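BepC protein (Bartonella tribocorum, PDB 4WGJ) probably transfers AMP from ATP to threonine or tyrosine side chains of target proteins, using a Fic domain that here holds the ATP analogue AMPPNP. Local coordinates at residues Asp144-Leu149 and Thr190-Ala195; Ala59-Leu64 and Arg164-Lys169; Thr18-Asn23 and Asn31-Arg36. One frame throughout, in Å; residues are numbered along the deposited sequence.

Contact 1: residues Asp144-Leu149 and Thr190-Ala195; sequences DVFMAL and TACIEA. With ANP (phosphoaminophosphonic acid-adenylate ester), chain B.
Met147 and Ala195 make the close part of this contact. The sulfur SD of Met147 rests on CB of Ala195 at 3.6 Å, and CG of Met147 follows at 4.1 Å. The Met147 chain is extended through CG and SD, then turns at its last torsion (chi3 -72°). The backbones are also nearest at this pair, with 7.2 Å between CA of Met147 and CA of Ala195. Both residues remain partly exposed, so the tight spot borders the solvent side.

The buried side is looser. Here CE2 of Phe146 stays 4.3 Å from SG of Cys192, and the sulfur approaches the ring obliquely. Met204 of helix 202-211 touches both of these residues and Met147 as well.

The helices belong to the Fic fold. Helix 135-152 leads into the signature loop HPFRKGNGR, and helix 185-198 lines the nucleotide pocket. SG of Cys192 lies anti to its own carbonyl carbon (chi1 -73°), which brings it to 3.2 Å from the ribose O2' of AMPPNP. Next to it, CG1 of Ile193 packs against the adenine, 3.6 Å from its C6. Asp144, which is exposed, forms a salt bridge with Lys205 of helix 202-211.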
loop_
_atom_site.group_PDB
_atom_site.type_symbol
_atom_site.label_atom_id
_atom_site.label_comp_id
_atom_site.label_asym_id
_atom_site.label_seq_id
_atom_site.Cartn_x
_atom_site.Cartn_y
_atom_site.Cartn_z
ATOM N N ASP A 144 -9.033 -8.441 -6.720
ATOM C CA ASP A 144 -8.701 -7.672 -7.924
ATOM C C ASP A 144 -8.275 -6.251 -7.544
ATOM O O ASP A 144 -7.311 -5.707 -8.092
ATOM C CB ASP A 144 -9.892 -7.611 -8.898
ATOM C CG ASP A 144 -10.183 -8.946 -9.571
ATOM O OD1 ASP A 144 -9.253 -9.767 -9.737
ATOM O OD2 ASP A 144 -11.351 -9.161 -9.956
ATOM N N VAL A 145 -8.999 -5.645 -6.613
ATOM C CA VAL A 145 -8.671 -4.282 -6.195
ATOM C C VAL A 145 -7.280 -4.259 -5.563
ATOM O O VAL A 145 -6.452 -3.382 -5.833
ATOM C CB VAL A 145 -9.708 -3.729 -5.184
ATOM C CG1 VAL A 145 -9.214 -2.431 -4.563
ATOM C CG2 VAL A 145 -11.028 -3.493 -5.878
ATOM N N PHE A 146 -7.017 -5.248 -4.726
ATOM C CA PHE A 146 -5.745 -5.289 -4.011
ATOM C C PHE A 146 -4.587 -5.504 -4.975
ATOM O O PHE A 146 -3.525 -4.893 -4.824
ATOM C CB PHE A 146 -5.769 -6.399 -2.967
ATOM C CG PHE A 146 -4.565 -6.427 -2.084
ATOM C CD1 PHE A 146 -4.327 -5.397 -1.178
ATOM C CD2 PHE A 146 -3.685 -7.493 -2.132
ATOM C CE1 PHE A 146 -3.219 -5.426 -0.341
ATOM C CE2 PHE A 146 -2.569 -7.530 -1.312
ATOM C CZ PHE A 146 -2.335 -6.508 -0.405
ATOM N N MET A 147 -4.776 -6.403 -5.938
ATOM C CA MET A 147 -3.733 -6.623 -6.938
ATOM C C MET A 147 -3.454 -5.355 -7.739
ATOM O O MET A 147 -2.298 -5.101 -8.126
ATOM C CB MET A 147 -4.110 -7.784 -7.870
ATOM C CG MET A 147 -4.040 -9.143 -7.155
ATOM S SD MET A 147 -4.322 -10.547 -8.240
ATOM C CE MET A 147 -6.086 -10.391 -8.533
ATOM N N ALA A 148 -4.496 -4.561 -7.991
ATOM C CA ALA A 148 -4.304 -3.297 -8.706
ATOM C C ALA A 148 -3.493 -2.322 -7.850
ATOM O O ALA A 148 -2.587 -1.659 -8.351
ATOM C CB ALA A 148 -5.634 -2.673 -9.097
ATOM N N LEU A 149 -3.829 -2.224 -6.566
ATOM C CA LEU A 149 -3.060 -1.384 -5.653
ATOM C C LEU A 149 -1.608 -1.823 -5.574
ATOM O O LEU A 149 -0.691 -0.993 -5.558
ATOM C CB LEU A 149 -3.677 -1.411 -4.249
ATOM C CG LEU A 149 -5.009 -0.668 -4.102
ATOM C CD1 LEU A 149 -5.664 -1.029 -2.768
ATOM C CD2 LEU A 149 -4.810 0.849 -4.191
ATOM N N THR A 190 4.060 -14.523 -1.157
ATOM C CA THR A 190 3.763 -15.546 -2.158
ATOM C C THR A 190 2.562 -15.146 -3.044
ATOM O O THR A 190 2.643 -15.223 -4.274
ATOM C CB THR A 190 3.526 -16.896 -1.482
ATOM O OG1 THR A 190 4.781 -17.358 -0.957
ATOM C CG2 THR A 190 2.997 -17.921 -2.479
ATOM N N ALA A 191 1.481 -14.669 -2.436
ATOM C CA ALA A 191 0.306 -14.247 -3.201
ATOM C C ALA A 191 0.630 -13.081 -4.131
ATOM O O ALA A 191 0.210 -13.066 -5.292
ATOM C CB ALA A 191 -0.841 -13.867 -2.263
ATOM N N CYS A 192 1.377 -12.108 -3.618
ATOM C CA CYS A 192 1.735 -10.927 -4.402
ATOM C C CYS A 192 2.637 -11.276 -5.584
ATOM O O CYS A 192 2.417 -10.811 -6.710
ATOM C CB CYS A 192 2.423 -9.901 -3.511
ATOM S SG CYS A 192 1.258 -9.077 -2.379
ATOM N N ILE A 193 3.649 -12.099 -5.319
ATOM C CA ILE A 193 4.590 -12.499 -6.364
ATOM C C ILE A 193 3.901 -13.339 -7.442
ATOM O O ILE A 193 4.085 -13.102 -8.641
ATOM C CB ILE A 193 5.779 -13.271 -5.761
ATOM C CG1 ILE A 193 6.654 -12.324 -4.935
ATOM C CG2 ILE A 193 6.607 -13.962 -6.861
ATOM C CD1 ILE A 193 7.830 -13.021 -4.247
ATOM N N GLU A 194 3.092 -14.312 -7.036
ATOM C CA GLU A 194 2.400 -15.137 -8.022
ATOM C C GLU A 194 1.530 -14.282 -8.942
ATOM O O GLU A 194 1.491 -14.502 -10.154
ATOM C CB GLU A 194 1.548 -16.217 -7.339
ATOM C CG GLU A 194 2.366 -17.347 -6.752
ATOM C CD GLU A 194 2.922 -18.285 -7.823
ATOM O OE1 GLU A 194 2.312 -18.405 -8.909
ATOM O OE2 GLU A 194 3.969 -18.903 -7.574
ATOM N N ALA A 195 0.841 -13.306 -8.368
ATOM C CA ALA A 195 -0.028 -12.437 -9.154
ATOM C C ALA A 195 0.769 -11.558 -10.094
ATOM O O ALA A 195 0.496 -11.508 -11.296
ATOM C CB ALA A 195 -0.883 -11.570 -8.240
HETATM P PG ANP B . 5.140 -4.829 4.302
HETATM O O1G ANP B . 4.481 -4.569 5.710
HETATM O O2G ANP B . 6.023 -6.039 4.435
HETATM O O3G ANP B . 3.996 -5.105 3.261
HETATM P PB ANP B . 5.649 -2.072 3.283
HETATM O O1B ANP B . 4.356 -1.750 3.958
HETATM O O2B ANP B . 6.752 -1.012 3.573
HETATM N N3B ANP B . 6.204 -3.574 3.813
HETATM P PA ANP B . 6.567 -2.035 0.627
HETATM O O1A ANP B . 7.840 -2.648 1.095
HETATM O O2A ANP B . 6.683 -0.664 -0.027
HETATM O O3A ANP B . 5.418 -2.037 1.728
HETATM O "O5'" ANP B . 5.893 -3.046 -0.396
HETATM C "C5'" ANP B . 5.709 -4.423 0.012
HETATM C "C4'" ANP B . 4.711 -5.119 -0.879
HETATM O "O4'" ANP B . 5.374 -5.583 -2.085
HETATM C "C3'" ANP B . 4.069 -6.354 -0.236
HETATM O "O3'" ANP B . 2.669 -6.434 -0.491
HETATM C "C2'" ANP B . 4.836 -7.510 -0.883
HETATM O "O2'" ANP B . 4.098 -8.727 -0.904
HETATM C "C1'" ANP B . 5.059 -6.948 -2.283
HETATM N N9 ANP B . 6.143 -7.608 -3.007
HETATM C C8 ANP B . 7.333 -8.052 -2.488
HETATM N N7 ANP B . 8.114 -8.635 -3.366
HETATM C C5 ANP B . 7.388 -8.574 -4.546
HETATM C C6 ANP B . 7.658 -9.023 -5.855
HETATM N N6 ANP B . 8.787 -9.641 -6.206
HETATM N N1 ANP B . 6.717 -8.807 -6.801
HETATM C C2 ANP B . 5.584 -8.193 -6.452
HETATM N N3 ANP B . 5.218 -7.728 -5.255
HETATM C C4 ANP B . 6.169 -7.949 -4.341
#

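Contact 2: residues Ala59-Leu64 and Arg164-Lys169; sequences AAYLSL and RMFMEK. With GLY (glycine), chain D; ANP (phosphoaminophosphonic acid-adenylate ester), chain B.
Tyr61 presents the edge of its ring to Phe166 and Lys169. Near the plane of the Tyr61 ring lie CE2 of Phe166 and CB of Lys169. The ring of Phe166 in turn takes CD2 of Tyr61 at 4.0 Å from its CE2, and CD1 of Leu62 at 3.8 Å from its CD2. Both approach it obliquely.

The third flat group is the guanidinium of Arg164, on the ligand side. A carboxylate oxygen of the bound glycine, OXT, sits 3.2 Å above one face, over its centre. The gamma phosphate of AMPPNP lies at the edge, in plane. NH1 of Arg164 donates to O3G at 2.9 Å, nearly straight at 171°, and NH2 of Arg164 donates to O1G at 3.0 Å. Two bonds to one phosphate fix the rotation of the group. Arg164 is the closing arginine of the extended Fic motif HPFRKGNGRxxR, and its grip on the gamma phosphate is as in other Fic AMP transferases.

CG of Tyr61 is anti to the backbone N (chi1 -173°), and the ring reaches across to Lys169. The hydroxyl OH of Tyr61 lies 3.3 Å from CG of Lys169. The lysine chain is bent twice beside it and leads NZ away to the backbone oxygens of Glu51 and Phe48.

The two helix segments pass at 115°, with axes 10.1 Å apart. Helices 59-70, 135-152 and 159-174 meet here, and Leu149 of helix 135-152 touches both Leu62 and Phe166. Phe48 of helix 30-48 packs on Tyr61 and Met165.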
loop_
_atom_site.group_PDB
_atom_site.type_symbol
_atom_site.label_atom_id
_atom_site.label_comp_id
_atom_site.label_asym_id
_atom_site.label_seq_id
_atom_site.Cartn_x
_atom_site.Cartn_y
_atom_site.Cartn_z
ATOM N N ALA A 59 -7.437 7.848 -5.079
ATOM C CA ALA A 59 -5.997 8.014 -4.864
ATOM C C ALA A 59 -5.734 8.910 -3.655
ATOM O O ALA A 59 -4.825 8.659 -2.871
ATOM C CB ALA A 59 -5.329 8.595 -6.117
ATOM N N ALA A 60 -6.548 9.951 -3.504
ATOM C CA ALA A 60 -6.407 10.856 -2.377
ATOM C C ALA A 60 -6.618 10.121 -1.057
ATOM O O ALA A 60 -5.930 10.401 -0.078
ATOM C CB ALA A 60 -7.389 12.028 -2.498
ATOM N N TYR A 61 -7.579 9.201 -1.022
ATOM C CA TYR A 61 -7.825 8.423 0.195
ATOM C C TYR A 61 -6.635 7.517 0.522
ATOM O O TYR A 61 -6.236 7.391 1.686
ATOM C CB TYR A 61 -9.101 7.578 0.067
ATOM C CG TYR A 61 -9.493 6.879 1.356
ATOM C CD1 TYR A 61 -9.809 7.615 2.504
ATOM C CD2 TYR A 61 -9.577 5.491 1.426
ATOM C CE1 TYR A 61 -10.174 6.986 3.686
ATOM C CE2 TYR A 61 -9.936 4.858 2.599
ATOM C CZ TYR A 61 -10.237 5.609 3.723
ATOM O OH TYR A 61 -10.597 4.975 4.893
ATOM N N LEU A 62 -6.070 6.875 -0.496
ATOM C CA LEU A 62 -4.887 6.054 -0.259
ATOM C C LEU A 62 -3.745 6.885 0.343
ATOM O O LEU A 62 -3.053 6.444 1.275
ATOM C CB LEU A 62 -4.428 5.402 -1.555
ATOM C CG LEU A 62 -3.277 4.410 -1.426
ATOM C CD1 LEU A 62 -3.681 3.197 -0.561
ATOM C CD2 LEU A 62 -2.811 3.956 -2.816
ATOM N N SER A 63 -3.551 8.090 -0.184
ATOM C CA SER A 63 -2.515 8.977 0.348
ATOM C C SER A 63 -2.818 9.400 1.778
ATOM O O SER A 63 -1.909 9.536 2.583
ATOM C CB SER A 63 -2.337 10.203 -0.543
ATOM O OG SER A 63 -1.620 9.824 -1.718
ATOM N N LEU A 64 -4.095 9.584 2.099
ATOM C CA LEU A 64 -4.478 9.925 3.484
ATOM C C LEU A 64 -4.127 8.768 4.419
ATOM O O LEU A 64 -3.620 8.959 5.535
ATOM C CB LEU A 64 -5.972 10.236 3.573
ATOM C CG LEU A 64 -6.543 10.264 5.002
ATOM C CD1 LEU A 64 -5.957 11.420 5.799
ATOM C CD2 LEU A 64 -8.077 10.328 4.969
ATOM N N ARG A 164 -3.127 -2.636 2.494
ATOM C CA ARG A 164 -3.918 -3.519 3.353
ATOM C C ARG A 164 -4.951 -2.722 4.158
ATOM O O ARG A 164 -6.106 -3.144 4.283
ATOM C CB ARG A 164 -3.002 -4.341 4.262
ATOM C CG ARG A 164 -2.155 -5.309 3.428
ATOM C CD ARG A 164 -1.515 -6.420 4.233
ATOM N NE ARG A 164 -0.542 -5.938 5.195
ATOM C CZ ARG A 164 0.743 -5.702 4.922
ATOM N NH1 ARG A 164 1.227 -5.894 3.693
ATOM N NH2 ARG A 164 1.545 -5.273 5.890
ATOM N N MET A 165 -4.570 -1.558 4.667
ATOM C CA MET A 165 -5.549 -0.731 5.372
ATOM C C MET A 165 -6.657 -0.239 4.428
ATOM O O MET A 165 -7.830 -0.196 4.801
ATOM C CB MET A 165 -4.860 0.458 6.054
ATOM C CG MET A 165 -5.823 1.399 6.757
ATOM S SD MET A 165 -6.732 0.592 8.113
ATOM C CE MET A 165 -5.377 0.158 9.190
ATOM N N PHE A 166 -6.285 0.137 3.204
ATOM C CA PHE A 166 -7.288 0.497 2.205
ATOM C C PHE A 166 -8.345 -0.612 2.085
ATOM O O PHE A 166 -9.548 -0.343 2.013
ATOM C CB PHE A 166 -6.601 0.750 0.862
ATOM C CG PHE A 166 -7.497 1.311 -0.221
ATOM C CD1 PHE A 166 -8.318 0.478 -0.976
ATOM C CD2 PHE A 166 -7.441 2.661 -0.549
ATOM C CE1 PHE A 166 -9.099 0.986 -2.005
ATOM C CE2 PHE A 166 -8.223 3.183 -1.574
ATOM C CZ PHE A 166 -9.049 2.348 -2.311
ATOM N N MET A 167 -7.888 -1.860 2.082
ATOM C CA MET A 167 -8.811 -2.988 1.964
ATOM C C MET A 167 -9.667 -3.163 3.218
ATOM O O MET A 167 -10.844 -3.504 3.119
ATOM C CB MET A 167 -8.052 -4.285 1.675
ATOM C CG MET A 167 -7.227 -4.257 0.372
ATOM S SD MET A 167 -8.117 -3.646 -1.062
ATOM C CE MET A 167 -9.461 -4.827 -1.217
ATOM N N GLU A 168 -9.077 -2.958 4.392
ATOM C CA GLU A 168 -9.860 -3.030 5.625
ATOM C C GLU A 168 -10.990 -2.004 5.602
ATOM O O GLU A 168 -12.125 -2.309 5.984
ATOM C CB GLU A 168 -8.989 -2.787 6.857
ATOM C CG GLU A 168 -7.929 -3.830 7.129
ATOM C CD GLU A 168 -7.420 -3.736 8.558
ATOM O OE1 GLU A 168 -8.222 -3.397 9.460
ATOM O OE2 GLU A 168 -6.223 -3.982 8.784
ATOM N N LYS A 169 -10.668 -0.783 5.169
ATOM C CA LYS A 169 -11.658 0.296 5.175
ATOM C C LYS A 169 -12.710 0.065 4.097
ATOM O O LYS A 169 -13.892 0.325 4.307
ATOM C CB LYS A 169 -10.985 1.669 4.979
ATOM C CG LYS A 169 -9.883 1.989 5.994
ATOM C CD LYS A 169 -10.397 2.011 7.425
ATOM C CE LYS A 169 -11.382 3.137 7.655
ATOM N NZ LYS A 169 -11.850 3.114 9.076
HETATM N N GLY D . 3.359 -8.832 5.819
HETATM C CA GLY D . 2.468 -9.193 6.905
HETATM C C GLY D . 1.021 -9.251 6.455
HETATM O O GLY D . 0.105 -9.516 7.236
HETATM O OXT GLY D . 0.732 -9.030 5.281
HETATM P PG ANP B . 5.140 -4.829 4.302
HETATM O O1G ANP B . 4.481 -4.569 5.710
HETATM O O2G ANP B . 6.023 -6.039 4.435
HETATM O O3G ANP B . 3.996 -5.105 3.261
HETATM P PB ANP B . 5.649 -2.072 3.283
HETATM O O1B ANP B . 4.356 -1.750 3.958
HETATM O O2B ANP B . 6.752 -1.012 3.573
HETATM N N3B ANP B . 6.204 -3.574 3.813
HETATM P PA ANP B . 6.567 -2.035 0.627
HETATM O O1A ANP B . 7.840 -2.648 1.095
HETATM O O2A ANP B . 6.683 -0.664 -0.027
HETATM O O3A ANP B . 5.418 -2.037 1.728
HETATM O "O5'" ANP B . 5.893 -3.046 -0.396
HETATM C "C5'" ANP B . 5.709 -4.423 0.012
HETATM C "C4'" ANP B . 4.711 -5.119 -0.879
HETATM O "O4'" ANP B . 5.374 -5.583 -2.085
HETATM C "C3'" ANP B . 4.069 -6.354 -0.236
HETATM O "O3'" ANP B . 2.669 -6.434 -0.491
HETATM C "C2'" ANP B . 4.836 -7.510 -0.883
HETATM O "O2'" ANP B . 4.098 -8.727 -0.904
HETATM C "C1'" ANP B . 5.059 -6.948 -2.283
HETATM N N9 ANP B . 6.143 -7.608 -3.007
HETATM C C8 ANP B . 7.333 -8.052 -2.488
HETATM N N7 ANP B . 8.114 -8.635 -3.366
HETATM C C5 ANP B . 7.388 -8.574 -4.546
HETATM C C6 ANP B . 7.658 -9.023 -5.855
HETATM N N6 ANP B . 8.787 -9.641 -6.206
HETATM N N1 ANP B . 6.717 -8.807 -6.801
HETATM C C2 ANP B . 5.584 -8.193 -6.452
HETATM N N3 ANP B . 5.218 -7.728 -5.255
HETATM C C4 ANP B . 6.169 -7.949 -4.341
#

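Contact 3: residues Thr18-Asn23 and Asn31-Arg36; sequences TTTLKN and NKLYER
Leu33, on helix 30-48, plugs into a curved loop whose Thr20, Leu21 and Asn23 all touch it. Thr18 forms an ST turn within this loop, which runs from helix 8-11 to helix 30-48 in the N-terminal part of the chain.

The contact across the segments is by van der Waals packing. The two methyls of Leu33 divide the work. CD1 presses on the amide of Asn23, 3.4 Å from its CG. CD2 lies 3.6 Å from the carbonyl O of Leu21 and 4.0 Å from CG2 of Thr20. The side chains of Asn23 and Leu33 come from opposite directions, while those of Thr20 and Leu33 slide past each other. CG of Leu33 is anti to its backbone N (chi1 172°), and this carries both methyls into the curve.

Hydrogen bonds shape the loop itself. In the ST turn, N of Thr20 donates to OG1 of Thr18 at 3.1 Å. OG1 of Thr20 is bonded to the backbone O of Lys28, so its methyl is the part left facing Leu33. ND2 of Asn23 serves two backbone oxygens, those of Leu21 and Ile27, and the amide is thereby held in place against the leucine.

Lys22 points away from the helix. It forms a salt bridge with Asp89 and a cation-pi contact with Phe87. These residues belong to the hairpin 85-93, which probably corresponds to the target-binding flap of Fic domains.

The bond from ND2 of Asn23 to O of Leu21 measures 2.9 Å and is nearly straight at 166°, with the oxygen close to the amide plane.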
loop_
_atom_site.group_PDB
_atom_site.type_symbol
_atom_site.label_atom_id
_atom_site.label_comp_id
_atom_site.label_asym_id
_atom_site.label_seq_id
_atom_site.Cartn_x
_atom_site.Cartn_y
_atom_site.Cartn_z
ATOM N N THR A 18 24.503 4.821 2.722
ATOM C CA THR A 18 23.738 3.712 3.281
ATOM C C THR A 18 22.637 3.233 2.344
ATOM O O THR A 18 22.384 3.823 1.294
ATOM C CB THR A 18 23.078 4.091 4.624
ATOM O OG1 THR A 18 21.954 4.946 4.382
ATOM C CG2 THR A 18 24.066 4.799 5.534
ATOM N N THR A 19 21.978 2.155 2.747
ATOM C CA THR A 19 20.779 1.686 2.073
ATOM C C THR A 19 19.564 1.969 2.961
ATOM O O THR A 19 18.511 1.356 2.805
ATOM C CB THR A 19 20.861 0.181 1.755
ATOM O OG1 THR A 19 20.981 -0.562 2.976
ATOM C CG2 THR A 19 22.064 -0.112 0.873
ATOM N N THR A 20 19.726 2.900 3.897
ATOM C CA THR A 20 18.669 3.228 4.854
ATOM C C THR A 20 17.854 4.457 4.450
ATOM O O THR A 20 18.409 5.520 4.185
ATOM C CB THR A 20 19.246 3.482 6.253
ATOM O OG1 THR A 20 19.970 2.328 6.686
ATOM C CG2 THR A 20 18.122 3.778 7.253
ATOM N N LEU A 21 16.532 4.314 4.419
ATOM C CA LEU A 21 15.665 5.442 4.092
ATOM C C LEU A 21 15.789 6.559 5.119
ATOM O O LEU A 21 15.766 6.295 6.328
ATOM C CB LEU A 21 14.206 4.984 4.006
ATOM C CG LEU A 21 13.841 4.159 2.769
ATOM C CD1 LEU A 21 12.566 3.332 2.996
ATOM C CD2 LEU A 21 13.677 5.077 1.547
ATOM N N LYS A 22 15.917 7.796 4.644
ATOM C CA LYS A 22 15.865 8.947 5.538
ATOM C C LYS A 22 14.565 8.903 6.324
ATOM O O LYS A 22 13.504 8.635 5.758
ATOM C CB LYS A 22 15.966 10.263 4.756
ATOM C CG LYS A 22 17.308 10.475 4.046
ATOM C CD LYS A 22 17.260 11.725 3.166
ATOM C CE LYS A 22 18.581 11.970 2.465
ATOM N NZ LYS A 22 18.464 13.133 1.527
ATOM N N ASN A 23 14.647 9.155 7.625
ATOM C CA ASN A 23 13.466 9.046 8.469
ATOM C C ASN A 23 13.509 10.063 9.604
ATOM O O ASN A 23 14.566 10.585 9.943
ATOM C CB ASN A 23 13.340 7.631 9.026
ATOM C CG ASN A 23 14.536 7.238 9.867
ATOM O OD1 ASN A 23 14.566 7.494 11.067
ATOM N ND2 ASN A 23 15.541 6.628 9.237
ATOM N N ASN A 31 17.683 -1.937 10.379
ATOM C CA ASN A 31 16.864 -2.868 11.143
ATOM C C ASN A 31 16.166 -2.184 12.305
ATOM O O ASN A 31 15.025 -2.497 12.630
ATOM C CB ASN A 31 17.716 -4.031 11.644
ATOM C CG ASN A 31 18.429 -4.746 10.518
ATOM O OD1 ASN A 31 19.653 -4.884 10.529
ATOM N ND2 ASN A 31 17.665 -5.186 9.521
ATOM N N LYS A 32 16.865 -1.251 12.934
ATOM C CA LYS A 32 16.266 -0.454 13.985
ATOM C C LYS A 32 15.165 0.445 13.416
ATOM O O LYS A 32 14.136 0.632 14.053
ATOM C CB LYS A 32 17.342 0.366 14.693
ATOM C CG LYS A 32 18.434 -0.515 15.305
ATOM C CD LYS A 32 19.267 0.233 16.316
ATOM C CE LYS A 32 20.095 -0.732 17.169
ATOM N NZ LYS A 32 21.404 -1.143 16.575
ATOM N N LEU A 33 15.372 0.986 12.217
ATOM C CA LEU A 33 14.317 1.769 11.565
ATOM C C LEU A 33 13.069 0.920 11.312
ATOM O O LEU A 33 11.945 1.330 11.617
ATOM C CB LEU A 33 14.804 2.359 10.243
ATOM C CG LEU A 33 13.689 3.013 9.420
ATOM C CD1 LEU A 33 13.046 4.166 10.178
ATOM C CD2 LEU A 33 14.241 3.510 8.099
ATOM N N TYR A 34 13.275 -0.269 10.754
ATOM C CA TYR A 34 12.185 -1.215 10.530
ATOM C C TYR A 34 11.370 -1.460 11.807
ATOM O O TYR A 34 10.139 -1.403 11.791
ATOM C CB TYR A 34 12.739 -2.542 10.009
ATOM N N GLU A 35 12.066 -1.719 12.912
ATOM C CA GLU A 35 11.407 -2.027 14.182
ATOM C C GLU A 35 10.614 -0.832 14.705
ATOM O O GLU A 35 9.475 -0.976 15.147
ATOM C CB GLU A 35 12.436 -2.469 15.231
ATOM N N ARG A 36 11.227 0.347 14.668
ATOM C CA ARG A 36 10.595 1.549 15.211
ATOM C C ARG A 36 9.399 1.956 14.347
ATOM O O ARG A 36 8.328 2.276 14.859
ATOM C CB ARG A 36 11.622 2.687 15.311
ATOM C CG ARG A 36 11.060 4.060 15.686
ATOM C CD ARG A 36 10.697 4.183 17.150
ATOM N NE ARG A 36 10.048 5.462 17.460
ATOM C CZ ARG A 36 10.667 6.508 18.005
ATOM N NH1 ARG A 36 11.959 6.437 18.296
ATOM N NH2 ARG A 36 9.998 7.632 18.256
#

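Contacts 1 and 2 are joined through helices 135-152 and 159-174, which follow each other in the chain. Their centres are 16 Å apart, yet they touch: CD1 of Phe146 meets CG of Met167 at 3.5 Å, and CD1 of Leu149 meets CD1 of Phe166 at 3.5 Å. They serve opposite ends of AMPPNP, contact 1 the adenosine and contact 2 the gamma phosphate. Contact 3 stands apart, with nearest atoms about 11 Å from contact 2 and about 16 Å from contact 1. It still borders the site. In contact 3, the side chain of Leu21 is about 7 Å from the bound AMPPNP. It packs on Arg156 and Lys157 of the signature loop.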